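PDB 1WN0: histidine-containing phosphotransfer protein from Zea mays, which probably relays phosphoryl groups from cytokinin sensor histidine kinases to response regulators in a multistep His-to-Asp phosphorelay. Local coordinates for residues Phe50-Leu61 with Tyr78-Val89. Sequence-based numbering, arbitrary orientation.
Sequences FCDDADRIISEL and YVHQLKGSSASV
The one polar link between Asp53 and Ser85 runs through a water. The water donates to Asp53 OD2 and lies 2.7 Å from Ser85 OG. Close by, the Phe50 ring packs against the end of helix 72-88. With CG anti to the backbone N (chi1 161°), the ring lies against Ser85, Ser86 and Val89. Val89 CG2 sits over one ring face, 3.9 Å from the Phe50 centroid, as a CH-pi contact. Ser85 OG lies at the ring edge, 3.4 Å from Phe50 CD1. Phe124 of helix 110-138 also meets this ring. Replacing Phe50 by alanine is likely to open a gap under Val89 CG2 and leave Phe124 without this aromatic partner. In the middle, Leu82 CD1 packs on Ala54 CB at 3.9 Å. Ile57 CG2 rests 3.6 Å from Tyr78 O, and Ile57 CD1 touches Gln81 CB. At the far end Leu61 CD2 meets Tyr78 CB at 3.7 Å, while Glu60 CB lies over the Tyr78 ring face. On the outer side, Arg56 NH2 bridges to Asp53 OD1 at 2.8 Å within its own helix. The axes of segments 50-61 and 78-88 run antiparallel, 159° apart, as neighbours in the four-helix bundle of an HPt domain. Helix 72-88 also bears His80, the predicted phosphorylation site.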
loop_
_atom_site.group_PDB
_atom_site.type_symbol
_atom_site.label_atom_id
_atom_site.label_comp_id
_atom_site.label_asym_id
_atom_site.label_seq_id
_atom_site.Cartn_x
_atom_site.Cartn_y
_atom_site.Cartn_z
ATOM N N PHE A 50 -3.022 -4.456 -5.827
ATOM C CA PHE A 50 -2.409 -3.510 -4.881
ATOM C C PHE A 50 -0.868 -3.485 -5.043
ATOM O O PHE A 50 -0.265 -2.389 -5.261
ATOM C CB PHE A 50 -2.750 -3.855 -3.453
ATOM C CG PHE A 50 -1.836 -3.252 -2.444
ATOM C CD1 PHE A 50 -1.911 -1.888 -2.171
ATOM C CD2 PHE A 50 -0.921 -4.046 -1.748
ATOM C CE1 PHE A 50 -1.098 -1.326 -1.191
ATOM C CE2 PHE A 50 -0.128 -3.499 -0.772
ATOM C CZ PHE A 50 -0.159 -2.151 -0.530
ATOM N N CYS A 51 -0.255 -4.677 -5.050
ATOM C CA CYS A 51 1.207 -4.755 -5.300
ATOM C C CYS A 51 1.621 -4.075 -6.671
ATOM O O CYS A 51 2.529 -3.268 -6.678
ATOM C CB CYS A 51 1.735 -6.170 -5.141
ATOM S SG CYS A 51 1.338 -6.894 -3.525
ATOM N N ASP A 52 0.879 -4.264 -7.766
ATOM C CA ASP A 52 1.239 -3.595 -9.004
ATOM C C ASP A 52 0.950 -2.129 -9.009
ATOM O O ASP A 52 1.778 -1.383 -9.389
ATOM C CB ASP A 52 0.597 -4.237 -10.217
ATOM C CG ASP A 52 0.915 -5.744 -10.295
ATOM O OD1 ASP A 52 0.101 -6.509 -10.826
ATOM O OD2 ASP A 52 1.995 -6.192 -9.871
ATOM N N ASP A 53 -0.220 -1.711 -8.536
ATOM C CA ASP A 53 -0.523 -0.300 -8.439
ATOM C C ASP A 53 0.440 0.417 -7.488
ATOM O O ASP A 53 0.991 1.465 -7.832
ATOM C CB ASP A 53 -1.974 -0.017 -7.938
ATOM C CG ASP A 53 -3.104 -0.299 -8.957
ATOM O OD1 ASP A 53 -2.841 -0.477 -10.160
ATOM O OD2 ASP A 53 -4.337 -0.295 -8.581
ATOM N N ALA A 54 0.565 -0.055 -6.275
ATOM C CA ALA A 54 1.425 0.657 -5.297
ATOM C C ALA A 54 2.860 0.887 -5.878
ATOM O O ALA A 54 3.462 1.994 -5.805
ATOM C CB ALA A 54 1.536 -0.145 -3.984
ATOM N N ASP A 55 3.365 -0.182 -6.520
ATOM C CA ASP A 55 4.681 -0.203 -7.079
ATOM C C ASP A 55 4.819 0.818 -8.202
ATOM O O ASP A 55 5.767 1.606 -8.198
ATOM C CB ASP A 55 5.113 -1.604 -7.514
ATOM C CG ASP A 55 6.577 -1.673 -7.859
ATOM O OD1 ASP A 55 7.512 -1.672 -6.976
ATOM O OD2 ASP A 55 6.827 -1.594 -9.070
ATOM N N ARG A 56 3.827 0.918 -9.059
ATOM C CA ARG A 56 3.936 1.825 -10.212
ATOM C C ARG A 56 3.741 3.276 -9.630
ATOM O O ARG A 56 4.491 4.228 -9.916
ATOM C CB ARG A 56 2.865 1.410 -11.228
ATOM C CG ARG A 56 2.681 2.382 -12.408
ATOM C CD ARG A 56 1.308 2.200 -13.259
ATOM N NE ARG A 56 0.130 1.714 -12.480
ATOM C CZ ARG A 56 -0.823 2.489 -11.938
ATOM N NH1 ARG A 56 -0.795 3.865 -12.051
ATOM N NH2 ARG A 56 -1.798 1.899 -11.239
ATOM N N ILE A 57 2.790 3.448 -8.692
ATOM C CA ILE A 57 2.587 4.842 -8.179
ATOM C C ILE A 57 3.809 5.443 -7.420
ATOM O O ILE A 57 4.194 6.550 -7.631
ATOM C CB ILE A 57 1.353 4.890 -7.323
ATOM C CG1 ILE A 57 0.121 4.684 -8.257
ATOM C CG2 ILE A 57 1.345 6.219 -6.588
ATOM C CD1 ILE A 57 -1.017 4.251 -7.504
ATOM N N ILE A 58 4.434 4.623 -6.643
ATOM C CA ILE A 58 5.713 4.948 -5.928
ATOM C C ILE A 58 6.861 5.323 -6.849
ATOM O O ILE A 58 7.507 6.406 -6.620
ATOM C CB ILE A 58 6.046 3.810 -4.932
ATOM C CG1 ILE A 58 5.028 3.856 -3.779
ATOM C CG2 ILE A 58 7.421 3.971 -4.458
ATOM C CD1 ILE A 58 5.099 2.664 -2.745
ATOM N N SER A 59 7.057 4.551 -7.945
ATOM C CA SER A 59 7.982 4.994 -9.003
ATOM C C SER A 59 7.630 6.230 -9.671
ATOM O O SER A 59 8.544 7.060 -9.884
ATOM C CB SER A 59 8.284 3.923 -10.138
ATOM O OG SER A 59 8.265 2.733 -9.365
ATOM N N GLU A 60 6.366 6.394 -10.067
ATOM C CA GLU A 60 6.019 7.708 -10.578
ATOM C C GLU A 60 6.240 8.857 -9.538
ATOM O O GLU A 60 6.752 9.932 -9.883
ATOM C CB GLU A 60 4.562 7.691 -11.067
ATOM C CG GLU A 60 4.333 6.602 -12.119
ATOM C CD GLU A 60 2.835 6.312 -12.500
ATOM O OE1 GLU A 60 1.929 6.515 -11.610
ATOM O OE2 GLU A 60 2.585 5.854 -13.691
ATOM N N LEU A 61 5.847 8.648 -8.263
ATOM C CA LEU A 61 6.089 9.714 -7.278
ATOM C C LEU A 61 7.585 10.103 -7.171
ATOM O O LEU A 61 7.886 11.256 -6.947
ATOM C CB LEU A 61 5.578 9.299 -5.863
ATOM C CG LEU A 61 4.081 9.411 -5.811
ATOM C CD1 LEU A 61 3.466 8.748 -4.661
ATOM C CD2 LEU A 61 3.668 10.820 -5.791
ATOM N N TYR A 78 -1.408 11.416 -7.290
ATOM C CA TYR A 78 -0.805 10.043 -7.235
ATOM C C TYR A 78 -0.928 9.464 -5.862
ATOM O O TYR A 78 -1.367 8.329 -5.672
ATOM C CB TYR A 78 0.641 9.930 -7.792
ATOM C CG TYR A 78 0.752 9.827 -9.281
ATOM C CD1 TYR A 78 0.227 8.754 -9.943
ATOM C CD2 TYR A 78 1.429 10.782 -10.021
ATOM C CE1 TYR A 78 0.311 8.648 -11.346
ATOM C CE2 TYR A 78 1.483 10.723 -11.382
ATOM C CZ TYR A 78 0.910 9.669 -12.042
ATOM O OH TYR A 78 0.911 9.562 -13.375
ATOM N N VAL A 79 -0.675 10.276 -4.841
ATOM C CA VAL A 79 -0.869 9.788 -3.476
ATOM C C VAL A 79 -2.261 9.409 -3.214
ATOM O O VAL A 79 -2.508 8.408 -2.494
ATOM C CB VAL A 79 -0.374 10.831 -2.374
ATOM C CG1 VAL A 79 -0.672 10.471 -0.934
ATOM C CG2 VAL A 79 1.111 11.003 -2.458
ATOM N N HIS A 80 -3.190 10.235 -3.635
ATOM C CA HIS A 80 -4.607 9.909 -3.484
ATOM C C HIS A 80 -5.000 8.512 -4.070
ATOM O O HIS A 80 -5.627 7.703 -3.373
ATOM C CB HIS A 80 -5.544 11.073 -4.067
ATOM C CG HIS A 80 -7.012 10.805 -3.899
ATOM N ND1 HIS A 80 -7.641 10.864 -2.659
ATOM C CD2 HIS A 80 -7.980 10.446 -4.806
ATOM C CE1 HIS A 80 -8.918 10.514 -2.807
ATOM N NE2 HIS A 80 -9.149 10.266 -4.096
ATOM N N GLN A 81 -4.464 8.169 -5.253
ATOM C CA GLN A 81 -4.545 6.821 -5.777
ATOM C C GLN A 81 -3.871 5.802 -4.910
ATOM O O GLN A 81 -4.373 4.668 -4.814
ATOM C CB GLN A 81 -3.960 6.688 -7.173
ATOM C CG GLN A 81 -4.467 7.753 -8.249
ATOM C CD GLN A 81 -3.672 7.641 -9.630
ATOM O OE1 GLN A 81 -3.088 6.586 -9.943
ATOM N NE2 GLN A 81 -3.657 8.748 -10.434
ATOM N N LEU A 82 -2.702 6.125 -4.339
ATOM C CA LEU A 82 -2.035 5.134 -3.507
ATOM C C LEU A 82 -2.847 4.875 -2.255
ATOM O O LEU A 82 -2.890 3.703 -1.738
ATOM C CB LEU A 82 -0.599 5.570 -3.162
ATOM C CG LEU A 82 0.222 4.764 -2.206
ATOM C CD1 LEU A 82 0.254 3.350 -2.696
ATOM C CD2 LEU A 82 1.546 5.244 -2.132
ATOM N N LYS A 83 -3.452 5.954 -1.733
ATOM C CA LYS A 83 -4.348 5.848 -0.569
ATOM C C LYS A 83 -5.517 4.897 -0.833
ATOM O O LYS A 83 -5.740 3.918 -0.005
ATOM C CB LYS A 83 -4.852 7.194 -0.212
ATOM C CG LYS A 83 -5.745 7.297 0.975
ATOM C CD LYS A 83 -6.610 8.566 1.063
ATOM C CE LYS A 83 -7.927 8.147 1.892
ATOM N NZ LYS A 83 -8.795 9.268 2.481
ATOM N N GLY A 84 -6.229 5.103 -1.945
ATOM C CA GLY A 84 -7.369 4.179 -2.318
ATOM C C GLY A 84 -6.885 2.742 -2.516
ATOM O O GLY A 84 -7.492 1.728 -2.063
ATOM N N SER A 85 -5.722 2.566 -3.100
ATOM C CA SER A 85 -5.182 1.182 -3.292
ATOM C C SER A 85 -4.841 0.503 -1.958
ATOM O O SER A 85 -5.148 -0.653 -1.722
ATOM C CB SER A 85 -3.973 1.249 -4.174
ATOM O OG SER A 85 -3.462 -0.020 -4.542
ATOM N N SER A 86 -4.259 1.271 -1.050
ATOM C CA SER A 86 -3.786 0.714 0.171
ATOM C C SER A 86 -5.022 0.456 1.013
ATOM O O SER A 86 -5.156 -0.636 1.688
ATOM C CB SER A 86 -2.792 1.675 0.791
ATOM O OG SER A 86 -3.556 2.570 1.533
ATOM N N ALA A 87 -6.020 1.351 0.871
ATOM C CA ALA A 87 -7.336 1.154 1.613
ATOM C C ALA A 87 -8.105 -0.095 1.153
ATOM O O ALA A 87 -8.658 -0.820 1.982
ATOM C CB ALA A 87 -8.259 2.354 1.507
ATOM N N SER A 88 -8.038 -0.427 -0.142
ATOM C CA SER A 88 -8.666 -1.666 -0.615
ATOM C C SER A 88 -8.237 -2.990 0.004
ATOM O O SER A 88 -8.980 -3.991 -0.006
ATOM C CB SER A 88 -8.498 -1.753 -2.106
ATOM O OG SER A 88 -7.195 -2.187 -2.533
ATOM N N VAL A 89 -6.997 -3.092 0.438
ATOM C CA VAL A 89 -6.540 -4.297 1.122
ATOM C C VAL A 89 -6.280 -4.058 2.590
ATOM O O VAL A 89 -5.607 -4.824 3.226
ATOM C CB VAL A 89 -5.275 -4.844 0.501
ATOM C CG1 VAL A 89 -5.522 -5.327 -0.923
ATOM C CG2 VAL A 89 -4.051 -3.867 0.606
HETATM O O HOH W 1 -5.236 -1.361 -6.044
#